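PDB 4L8E: glutathione S-transferase enzyme with thioredoxin-like domain from Xenorhabdus nematophila, which binds glutathione and probably catalyses its conjugation to electrophilic substrates or a related thiol reaction. Local coordinates for residues Y40-F45 and L104-K109; F45-G50 and T226-N231. All blocks are in the same frame, centred on the assembly; numbering follows the deposited sequence. Where two conformers were deposited one is given.

Overall arrangement
Helix 37-49 is shared by both contacts, which meet at Phe45 and have centres about 11 Å apart. In contact 1 it packs beside helix 99-110, the two lying on one face of the sheet of the thioredoxin-like domain; in contact 2 its later turns meet helix 224-230 at the end of the modelled chain. Along the sequence the order is 40-45, 45-50, 104-109, 226-231. Contact 1 is buried within the N-terminal domain, whereas contact 2 lies near the surface and brings the C-terminal helix back to that domain. The two also touch directly, Leu44 and Thr43 lying against Thr226 and Ala229. Helix 37-49 also holds Tyr40 and Lys41, which line glutathione pockets.

Contact 1 (Y40-F45 and L104-K109); sequences YKITLF and LYLANK
Phe45 reaches across to Leu106 and Ala107 with the outer part of its ring, and this side chain carries most of the contact. CE1 of Phe45 sits 3.5 Å from CB of Leu106, while CZ of Phe45 is 3.7 Å from the backbone N of Ala107. CB of Phe45 points toward the other helix, and CG anti to the backbone N (chi1 -178°) carries the far ring atoms to their partners. The Leu106 side chain runs obliquely across that of Phe45, its CD1 lying 4.0 Å from CD1 of Phe45 and 4.3 Å from CG2 of Ile42. No hydrogen bond crosses; the side chains meet through apolar atoms, and the ring also packs on the Leu106-Ala107 peptide. The axes of the two short segments run almost parallel, 9° apart with a closest approach of 11.3 Å, as helices do on one face of the thioredoxin-like sheet, each entered after a strand, 30-33 and 94-97. Farther out, Leu103 and Thr110 also touch Phe45, and Ile42 rests on Leu31 of the sheet and on Pro80. Tyr40 and Lys41 of the same helix each touch a bound glutathione, Lys41 NZ being hydrogen-bonded to Asn38, Ser99 and Gln131.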
# COMPACT_ATOMS: atom_id res chain seq x y z
N TYR A 40 -2.21 -15.34 -4.36
CA TYR A 40 -2.83 -16.18 -3.33
C TYR A 40 -3.68 -15.35 -2.36
O TYR A 40 -4.64 -15.85 -1.81
CB TYR A 40 -1.79 -16.95 -2.53
CG TYR A 40 -1.23 -18.15 -3.25
CD1 TYR A 40 -2.04 -19.22 -3.60
CD2 TYR A 40 0.11 -18.21 -3.57
CE1 TYR A 40 -1.50 -20.32 -4.26
CE2 TYR A 40 0.63 -19.28 -4.24
CZ TYR A 40 -0.17 -20.33 -4.57
OH TYR A 40 0.41 -21.40 -5.23
N LYS A 41 -3.35 -14.08 -2.18
CA LYS A 41 -4.20 -13.25 -1.34
C LYS A 41 -5.65 -13.33 -1.81
O LYS A 41 -6.57 -13.38 -1.00
CB LYS A 41 -3.79 -11.78 -1.37
CG LYS A 41 -2.42 -11.47 -0.81
CD LYS A 41 -2.14 -9.99 -1.04
CE LYS A 41 -0.75 -9.57 -0.59
NZ LYS A 41 -0.50 -8.12 -0.96
N ILE A 42 -5.84 -13.28 -3.12
CA ILE A 42 -7.17 -13.16 -3.66
C ILE A 42 -7.87 -14.52 -3.68
O ILE A 42 -9.06 -14.62 -3.36
CB ILE A 42 -7.20 -12.49 -5.04
CG1 ILE A 42 -6.35 -11.20 -5.02
CG2 ILE A 42 -8.63 -12.23 -5.44
CD1 ILE A 42 -6.73 -10.18 -3.90
N THR A 43 -7.16 -15.57 -4.06
CA THR A 43 -7.78 -16.90 -4.00
C THR A 43 -8.08 -17.33 -2.56
O THR A 43 -9.07 -18.00 -2.31
CB THR A 43 -6.98 -17.98 -4.73
OG1 THR A 43 -5.66 -18.03 -4.19
CG2 THR A 43 -6.93 -17.68 -6.22
N LEU A 44 -7.26 -16.92 -1.59
CA LEU A 44 -7.62 -17.14 -0.19
C LEU A 44 -8.98 -16.52 0.14
O LEU A 44 -9.84 -17.19 0.73
CB LEU A 44 -6.56 -16.57 0.77
CG LEU A 44 -5.25 -17.34 0.91
CD1 LEU A 44 -4.25 -16.52 1.76
CD2 LEU A 44 -5.41 -18.75 1.52
N PHE A 45 -9.15 -15.25 -0.22
CA PHE A 45 -10.39 -14.54 0.05
C PHE A 45 -11.55 -15.27 -0.64
O PHE A 45 -12.54 -15.56 -0.01
CB PHE A 45 -10.34 -13.09 -0.39
CG PHE A 45 -11.60 -12.36 -0.08
CD1 PHE A 45 -12.70 -12.47 -0.91
CD2 PHE A 45 -11.73 -11.63 1.08
CE1 PHE A 45 -13.89 -11.85 -0.59
CE2 PHE A 45 -12.90 -11.01 1.38
CZ PHE A 45 -13.99 -11.13 0.55
N LEU A 104 -10.37 -5.01 -0.48
CA LEU A 104 -11.32 -4.07 0.09
C LEU A 104 -12.63 -4.10 -0.67
O LEU A 104 -13.71 -4.14 -0.08
CB LEU A 104 -10.71 -2.66 0.07
CG LEU A 104 -11.60 -1.54 0.60
CD1 LEU A 104 -12.09 -1.86 1.99
CD2 LEU A 104 -10.82 -0.23 0.58
N TYR A 105 -12.56 -4.09 -2.00
CA TYR A 105 -13.76 -4.13 -2.82
C TYR A 105 -14.58 -5.39 -2.56
O TYR A 105 -15.80 -5.33 -2.43
CB TYR A 105 -13.37 -4.06 -4.30
CG TYR A 105 -14.51 -4.23 -5.26
CD1 TYR A 105 -15.24 -3.15 -5.69
CD2 TYR A 105 -14.85 -5.49 -5.75
CE1 TYR A 105 -16.29 -3.31 -6.58
CE2 TYR A 105 -15.89 -5.66 -6.65
CZ TYR A 105 -16.62 -4.56 -7.07
OH TYR A 105 -17.66 -4.67 -7.96
N LEU A 106 -13.90 -6.55 -2.50
CA LEU A 106 -14.60 -7.81 -2.29
C LEU A 106 -15.16 -7.92 -0.87
O LEU A 106 -16.24 -8.48 -0.66
CB LEU A 106 -13.68 -9.00 -2.59
CG LEU A 106 -13.34 -9.18 -4.08
CD1 LEU A 106 -12.34 -10.31 -4.25
CD2 LEU A 106 -14.58 -9.42 -4.88
N ALA A 107 -14.40 -7.43 0.10
CA ALA A 107 -14.88 -7.44 1.49
C ALA A 107 -16.13 -6.59 1.61
O ALA A 107 -17.09 -6.98 2.27
CB ALA A 107 -13.78 -6.98 2.43
N ASN A 108 -16.17 -5.44 0.93
CA ASN A 108 -17.34 -4.57 0.95
C ASN A 108 -18.52 -5.19 0.23
O ASN A 108 -19.65 -5.13 0.70
CB ASN A 108 -17.04 -3.20 0.33
CG ASN A 108 -16.18 -2.34 1.22
OD1 ASN A 108 -16.08 -2.58 2.42
ND2 ASN A 108 -15.56 -1.31 0.64
N LYS A 109 -18.26 -5.82 -0.91
CA LYS A 109 -19.31 -6.44 -1.70
C LYS A 109 -19.99 -7.60 -0.96
O LYS A 109 -21.20 -7.71 -0.96
CB LYS A 109 -18.76 -6.94 -3.03
CG LYS A 109 -19.85 -7.42 -3.96
CD LYS A 109 -19.36 -7.71 -5.35
CE LYS A 109 -20.57 -7.90 -6.28
NZ LYS A 109 -20.23 -8.68 -7.44

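Contact 2 (F45-G50 and T226-N231); sequences FLEEVG and TQAAYN
Glu47 meets Ala228 and Ala229 where helix 37-49 passes the last helix of the chain; the small side chains of the two alanines are consistent with the close approach, 6.5 Å between CA of Glu47 and CA of Ala229. CG of Glu47 stands anti to the carbonyl carbon (chi1 -70°), which sets it beside Ala229, and a bend at chi2 (-65°) turns the carboxylate so that OE1 faces Ala228. The methylene CG of Glu47 lies 4.4 Å from CB of Ala229, while OE1 of Glu47 comes to 3.8 Å from CB of Ala228, a van der Waals approach. The other carboxylate oxygen, OE2, is hydrogen-bonded to the hydroxyl of Tyr53, which ties the polar end of Glu47 to the chain just beyond its own helix.

One residue on, Glu48 spans the gap through a water. That water donates to OE2 of Glu48 at 2.6 Å and to OG1 of Thr226 at 2.9 Å, joining two side chains that do not bond directly. OE2 of Glu48 also forms a salt bridge with Arg223, just ahead of helix 224-230, while OG1 of Thr226 is also bonded to the carbonyl O of Ile220.

Here the C-terminal helix packs on the first helix of the thioredoxin-like domain, part of the interface between the N-terminal domain and the helical C-terminal part in the glutathione transferase fold.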
# COMPACT_ATOMS: atom_id res chain seq x y z
N PHE A 45 -9.15 -15.25 -0.22
CA PHE A 45 -10.39 -14.54 0.05
C PHE A 45 -11.55 -15.27 -0.64
O PHE A 45 -12.54 -15.56 -0.01
CB PHE A 45 -10.34 -13.09 -0.39
CG PHE A 45 -11.60 -12.36 -0.08
CD1 PHE A 45 -12.70 -12.47 -0.91
CD2 PHE A 45 -11.73 -11.63 1.08
CE1 PHE A 45 -13.89 -11.85 -0.59
CE2 PHE A 45 -12.90 -11.01 1.38
CZ PHE A 45 -13.99 -11.13 0.55
N LEU A 46 -11.40 -15.57 -1.92
CA LEU A 46 -12.52 -16.15 -2.69
C LEU A 46 -12.88 -17.55 -2.17
O LEU A 46 -14.06 -17.94 -2.14
CB LEU A 46 -12.15 -16.19 -4.18
CG LEU A 46 -12.07 -14.78 -4.81
CD1 LEU A 46 -11.36 -14.86 -6.15
CD2 LEU A 46 -13.44 -14.17 -4.96
N GLU A 47 -11.88 -18.31 -1.78
CA GLU A 47 -12.12 -19.63 -1.22
C GLU A 47 -12.78 -19.59 0.17
O GLU A 47 -13.60 -20.46 0.50
CB GLU A 47 -10.82 -20.43 -1.16
CG GLU A 47 -10.28 -20.86 -2.54
CD GLU A 47 -11.17 -21.84 -3.29
OE1 GLU A 47 -11.87 -22.66 -2.66
OE2 GLU A 47 -11.12 -21.82 -4.55
N GLU A 48 -12.43 -18.58 0.97
CA GLU A 48 -13.09 -18.37 2.26
C GLU A 48 -14.59 -18.06 2.10
O GLU A 48 -15.43 -18.58 2.84
CB GLU A 48 -12.43 -17.23 3.04
CG GLU A 48 -11.03 -17.51 3.53
CD GLU A 48 -10.96 -18.42 4.76
OE1 GLU A 48 -12.00 -18.89 5.30
OE2 GLU A 48 -9.81 -18.69 5.19
N VAL A 49 -14.92 -17.23 1.12
CA VAL A 49 -16.31 -16.81 0.96
C VAL A 49 -17.11 -17.81 0.12
O VAL A 49 -18.31 -17.95 0.31
CB VAL A 49 -16.39 -15.42 0.32
CG1 VAL A 49 -17.83 -15.07 -0.01
CG2 VAL A 49 -15.82 -14.40 1.25
N GLY A 50 -16.43 -18.51 -0.78
CA GLY A 50 -17.12 -19.42 -1.70
C GLY A 50 -17.76 -18.68 -2.86
O GLY A 50 -18.77 -19.13 -3.41
N THR A 226 -7.38 -22.07 3.25
CA THR A 226 -5.94 -21.94 3.00
C THR A 226 -5.44 -23.14 2.22
O THR A 226 -4.76 -23.01 1.19
CB THR A 226 -5.17 -21.75 4.31
OG1 THR A 226 -5.74 -20.64 5.02
CG2 THR A 226 -3.68 -21.47 4.02
N GLN A 227 -5.83 -24.32 2.68
CA GLN A 227 -5.40 -25.53 1.99
C GLN A 227 -5.94 -25.54 0.57
O GLN A 227 -5.27 -25.97 -0.36
CB GLN A 227 -5.83 -26.76 2.79
CG GLN A 227 -5.09 -26.81 4.13
CD GLN A 227 -5.51 -27.94 5.02
OE1 GLN A 227 -6.25 -28.84 4.61
NE2 GLN A 227 -5.03 -27.92 6.26
N ALA A 228 -7.17 -25.06 0.39
CA ALA A 228 -7.80 -25.08 -0.93
C ALA A 228 -7.06 -24.14 -1.89
O ALA A 228 -6.74 -24.53 -3.03
CB ALA A 228 -9.24 -24.65 -0.81
N ALA A 229 -6.82 -22.91 -1.46
CA ALA A 229 -6.11 -21.95 -2.30
C ALA A 229 -4.72 -22.46 -2.69
O ALA A 229 -4.29 -22.29 -3.84
CB ALA A 229 -6.00 -20.63 -1.61
N TYR A 230 -4.01 -23.08 -1.75
CA TYR A 230 -2.67 -23.61 -2.02
C TYR A 230 -2.64 -25.03 -2.63
O TYR A 230 -1.57 -25.54 -2.94
CB TYR A 230 -1.79 -23.52 -0.78
CG TYR A 230 -1.30 -22.09 -0.53
CD1 TYR A 230 -2.04 -21.19 0.22
CD2 TYR A 230 -0.11 -21.66 -1.07
CE1 TYR A 230 -1.59 -19.87 0.42
CE2 TYR A 230 0.34 -20.35 -0.89
CZ TYR A 230 -0.39 -19.47 -0.15
OH TYR A 230 0.10 -18.18 0.03
N ASN A 231 -3.81 -25.64 -2.85
CA ASN A 231 -3.89 -26.93 -3.54
C ASN A 231 -3.70 -26.79 -5.05
O ASN A 231 -2.57 -26.75 -5.55
CB ASN A 231 -5.25 -27.60 -3.27
CG ASN A 231 -5.15 -29.10 -3.19
OD1 ASN A 231 -4.05 -29.66 -3.24
ND2 ASN A 231 -6.30 -29.76 -3.05
O HOH W 1 -7.35 -18.32 4.39